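Local coordinates for galactonate dehydratase (Zobellia galactanivorans, PDB 5OLC), which belongs to the enolase superfamily, pairing a mandelate racemase/muconate lactonizing enzyme-type N-terminal domain with a TIM-barrel-type C-terminal domain, at residues A[209-217]-A[238-248]. Numbering follows the deposited sequence.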
loop_
_atom_site.group_PDB
_atom_site.type_symbol
_atom_site.label_atom_id
_atom_site.label_comp_id
_atom_site.label_asym_id
_atom_site.label_seq_id
_atom_site.Cartn_x
_atom_site.Cartn_y
_atom_site.Cartn_z
ATOM N N TYR A 209 -3.496 8.462 -23.078
ATOM C CA TYR A 209 -2.393 7.547 -22.786
ATOM C C TYR A 209 -1.923 6.704 -23.988
ATOM O O TYR A 209 -0.722 6.668 -24.242
ATOM C CB TYR A 209 -2.703 6.650 -21.576
ATOM C CG TYR A 209 -1.604 5.652 -21.283
ATOM C CD1 TYR A 209 -0.317 6.077 -20.954
ATOM C CD2 TYR A 209 -1.841 4.283 -21.358
ATOM C CE1 TYR A 209 0.707 5.163 -20.721
ATOM C CE2 TYR A 209 -0.827 3.358 -21.110
ATOM C CZ TYR A 209 0.444 3.805 -20.787
ATOM O OH TYR A 209 1.445 2.902 -20.544
ATOM N N LYS A 210 -2.855 6.061 -24.726
ATOM C CA LYS A 210 -2.553 5.236 -25.909
ATOM C C LYS A 210 -1.930 6.071 -27.052
ATOM O O LYS A 210 -1.041 5.593 -27.762
ATOM C CB LYS A 210 -3.825 4.533 -26.425
ATOM C CG LYS A 210 -4.316 3.350 -25.577
ATOM C CD LYS A 210 -5.393 2.521 -26.301
ATOM C CE LYS A 210 -6.786 3.124 -26.264
ATOM N NZ LYS A 210 -7.633 2.674 -27.403
ATOM N N GLU A 211 -2.421 7.303 -27.228
ATOM C CA GLU A 211 -1.961 8.234 -28.254
ATOM C C GLU A 211 -0.615 8.855 -27.886
ATOM O O GLU A 211 0.181 9.168 -28.778
ATOM C CB GLU A 211 -3.013 9.332 -28.469
ATOM C CG GLU A 211 -4.215 8.875 -29.281
ATOM C CD GLU A 211 -5.454 9.751 -29.257
ATOM O OE1 GLU A 211 -5.546 10.655 -28.395
ATOM O OE2 GLU A 211 -6.360 9.503 -30.084
ATOM N N ALA A 212 -0.369 9.031 -26.570
ATOM C CA ALA A 212 0.844 9.622 -26.016
ATOM C C ALA A 212 2.053 8.704 -26.148
ATOM O O ALA A 212 3.083 9.178 -26.629
ATOM C CB ALA A 212 0.624 10.024 -24.565
ATOM N N ILE A 213 1.939 7.397 -25.755
ATOM C CA ILE A 213 3.060 6.444 -25.886
ATOM C C ILE A 213 3.347 6.126 -27.339
ATOM O O ILE A 213 4.501 5.864 -27.674
ATOM C CB ILE A 213 3.027 5.142 -25.046
ATOM C CG1 ILE A 213 1.855 5.073 -24.072
ATOM C CG2 ILE A 213 4.363 4.946 -24.334
ATOM C CD1 ILE A 213 1.112 3.817 -24.187
ATOM N N GLU A 214 2.316 6.156 -28.203
ATOM C CA GLU A 214 2.480 5.935 -29.642
ATOM C C GLU A 214 3.449 7.004 -30.177
ATOM O O GLU A 214 4.424 6.663 -30.849
ATOM C CB GLU A 214 1.121 6.006 -30.367
ATOM C CG GLU A 214 1.134 5.364 -31.746
ATOM C CD GLU A 214 -0.210 5.188 -32.427
ATOM O OE1 GLU A 214 -1.077 6.088 -32.320
ATOM O OE2 GLU A 214 -0.393 4.134 -33.077
ATOM N N LEU A 215 3.217 8.277 -29.785
ATOM C CA LEU A 215 4.027 9.428 -30.167
ATOM C C LEU A 215 5.381 9.393 -29.489
ATOM O O LEU A 215 6.384 9.638 -30.159
ATOM C CB LEU A 215 3.284 10.744 -29.858
ATOM C CG LEU A 215 4.050 12.077 -30.003
ATOM C CD1 LEU A 215 4.485 12.342 -31.443
ATOM C CD2 LEU A 215 3.203 13.222 -29.514
ATOM N N ALA A 216 5.412 9.094 -28.170
ATOM C CA ALA A 216 6.631 9.009 -27.367
ATOM C C ALA A 216 7.608 7.972 -27.943
ATOM O O ALA A 216 8.694 8.361 -28.365
ATOM C CB ALA A 216 6.285 8.683 -25.922
ATOM N N ARG A 217 7.183 6.691 -28.058
ATOM C CA ARG A 217 7.976 5.578 -28.605
ATOM C C ARG A 217 8.533 5.854 -30.006
ATOM O O ARG A 217 9.674 5.486 -30.302
ATOM C CB ARG A 217 7.155 4.278 -28.633
ATOM C CG ARG A 217 6.942 3.623 -27.276
ATOM C CD ARG A 217 6.377 2.225 -27.434
ATOM N NE ARG A 217 6.156 1.572 -26.143
ATOM C CZ ARG A 217 4.962 1.250 -25.656
ATOM N NH1 ARG A 217 3.860 1.516 -26.348
ATOM N NH2 ARG A 217 4.859 0.653 -24.474
ATOM N N GLY A 238 -2.046 8.077 -15.860
ATOM C CA GLY A 238 -1.598 8.120 -17.246
ATOM C C GLY A 238 -0.190 8.642 -17.373
ATOM O O GLY A 238 0.606 8.075 -18.116
ATOM N N TYR A 239 0.118 9.724 -16.636
ATOM C CA TYR A 239 1.432 10.369 -16.560
ATOM C C TYR A 239 2.456 9.334 -16.074
ATOM O O TYR A 239 3.415 9.041 -16.795
ATOM C CB TYR A 239 1.386 11.569 -15.581
ATOM C CG TYR A 239 1.078 12.915 -16.214
ATOM C CD1 TYR A 239 2.095 13.712 -16.734
ATOM C CD2 TYR A 239 -0.213 13.431 -16.210
ATOM C CE1 TYR A 239 1.824 14.957 -17.300
ATOM C CE2 TYR A 239 -0.502 14.669 -16.790
ATOM C CZ TYR A 239 0.524 15.432 -17.334
ATOM O OH TYR A 239 0.257 16.660 -17.905
ATOM N N LYS A 240 2.197 8.730 -14.876
ATOM C CA LYS A 240 3.039 7.708 -14.242
ATOM C C LYS A 240 3.366 6.548 -15.183
ATOM O O LYS A 240 4.537 6.177 -15.284
ATOM C CB LYS A 240 2.416 7.185 -12.931
ATOM C CG LYS A 240 3.426 6.420 -12.070
ATOM C CD LYS A 240 2.854 5.932 -10.757
ATOM C CE LYS A 240 3.952 5.365 -9.887
ATOM N NZ LYS A 240 3.595 5.409 -8.444
ATOM N N ARG A 241 2.331 5.984 -15.867
ATOM C CA ARG A 241 2.463 4.874 -16.826
ATOM C C ARG A 241 3.345 5.293 -18.015
ATOM O O ARG A 241 4.231 4.543 -18.419
ATOM C CB ARG A 241 1.082 4.434 -17.351
ATOM C CG ARG A 241 0.291 3.414 -16.516
ATOM C CD ARG A 241 -0.875 2.781 -17.304
ATOM N NE ARG A 241 -1.707 3.774 -18.005
ATOM C CZ ARG A 241 -2.887 4.226 -17.584
ATOM N NH1 ARG A 241 -3.424 3.761 -16.460
ATOM N NH2 ARG A 241 -3.544 5.139 -18.290
ATOM N N LEU A 242 3.096 6.495 -18.563
ATOM C CA LEU A 242 3.829 7.047 -19.703
ATOM C C LEU A 242 5.308 7.178 -19.381
ATOM O O LEU A 242 6.149 6.812 -20.205
ATOM C CB LEU A 242 3.233 8.395 -20.122
ATOM C CG LEU A 242 3.734 8.988 -21.425
ATOM C CD1 LEU A 242 3.475 8.081 -22.588
ATOM C CD2 LEU A 242 3.062 10.259 -21.696
ATOM N N ARG A 243 5.612 7.645 -18.158
ATOM C CA ARG A 243 6.963 7.801 -17.620
ATOM C C ARG A 243 7.669 6.431 -17.581
ATOM O O ARG A 243 8.856 6.340 -17.904
ATOM C CB ARG A 243 6.860 8.381 -16.202
ATOM C CG ARG A 243 7.931 9.387 -15.851
ATOM C CD ARG A 243 7.834 9.724 -14.390
ATOM N NE ARG A 243 9.087 10.272 -13.880
ATOM C CZ ARG A 243 9.325 10.475 -12.592
ATOM N NH1 ARG A 243 8.414 10.155 -11.684
ATOM N NH2 ARG A 243 10.484 10.995 -12.197
ATOM N N GLN A 244 6.917 5.367 -17.219
ATOM C CA GLN A 244 7.393 3.983 -17.120
ATOM C C GLN A 244 7.635 3.354 -18.491
ATOM O O GLN A 244 8.521 2.515 -18.615
ATOM C CB GLN A 244 6.401 3.116 -16.313
ATOM C CG GLN A 244 6.410 3.404 -14.809
ATOM C CD GLN A 244 5.277 2.792 -14.002
ATOM O OE1 GLN A 244 4.262 2.318 -14.532
ATOM N NE2 GLN A 244 5.418 2.823 -12.682
ATOM N N ASN A 245 6.857 3.756 -19.513
ATOM C CA ASN A 245 6.917 3.181 -20.858
ATOM C C ASN A 245 7.715 3.999 -21.908
ATOM O O ASN A 245 7.889 3.516 -23.034
ATOM C CB ASN A 245 5.499 2.891 -21.349
ATOM C CG ASN A 245 4.934 1.574 -20.846
ATOM O OD1 ASN A 245 4.427 0.770 -21.631
ATOM N ND2 ASN A 245 4.883 1.359 -19.528
ATOM N N THR A 246 8.246 5.195 -21.541
ATOM C CA THR A 246 9.074 5.982 -22.461
ATOM C C THR A 246 10.357 6.514 -21.787
ATOM O O THR A 246 10.407 6.698 -20.565
ATOM C CB THR A 246 8.274 7.081 -23.184
ATOM O OG1 THR A 246 9.043 7.536 -24.301
ATOM C CG2 THR A 246 7.908 8.263 -22.286
ATOM N N THR A 247 11.394 6.742 -22.609
ATOM C CA THR A 247 12.685 7.272 -22.162
ATOM C C THR A 247 12.642 8.800 -22.060
ATOM O O THR A 247 13.375 9.370 -21.250
ATOM C CB THR A 247 13.843 6.775 -23.044
ATOM O OG1 THR A 247 13.721 7.304 -24.365
ATOM C CG2 THR A 247 13.935 5.259 -23.093
ATOM N N ILE A 248 11.783 9.459 -22.884
ATOM C CA ILE A 248 11.599 10.919 -22.930
ATOM C C ILE A 248 11.044 11.435 -21.584
ATOM O O ILE A 248 9.964 10.992 -21.177
ATOM C CB ILE A 248 10.698 11.361 -24.124
ATOM C CG1 ILE A 248 11.161 10.745 -25.465
ATOM C CG2 ILE A 248 10.603 12.894 -24.198
ATOM C CD1 ILE A 248 10.135 10.817 -26.605
#
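Tyr-209 lays one face of its ring against Arg-241. Its CG stands anti to the backbone N (chi1 178°), which sends the ring across to helix 236-245. There it fits as a knob among Gly-238, Arg-241, Leu-242 and Asn-245. The contact with Arg-241 is a cation-pi pair, with CZ 4.2 Å from the ring centroid. The guanidinium is not stacked flat: its plane stands 67° from the ring. NE of Arg-241 comes closest, 3.3 Å from CE2 of Tyr-209. A bend at chi3 carries NE and CZ over the ring face. NH1 forms a salt bridge with Asp-269 of a neighbouring subunit. CD1 of Ile-213 lies over the opposite ring face. The two helices run nearly parallel, 25° apart, as successive outer helices of the TIM-type barrel domain, with strand 224-228 between them in sequence. One turn on from Gly-238, Leu-242 reaches helix 209-219. Its CD2 is 3.8 Å from CB of Ala-212, and its CD1 is 3.7 Å from CG2 of Ile-213. Beyond the helix end, OG1 of Thr-246 sits 3.4 Å from CB of Ala-216 and is hydrogen-bonded to Glu-220. Arg-217 and Asn-245 lie side by side, NH2 near OD1, with poor hydrogen-bond geometry.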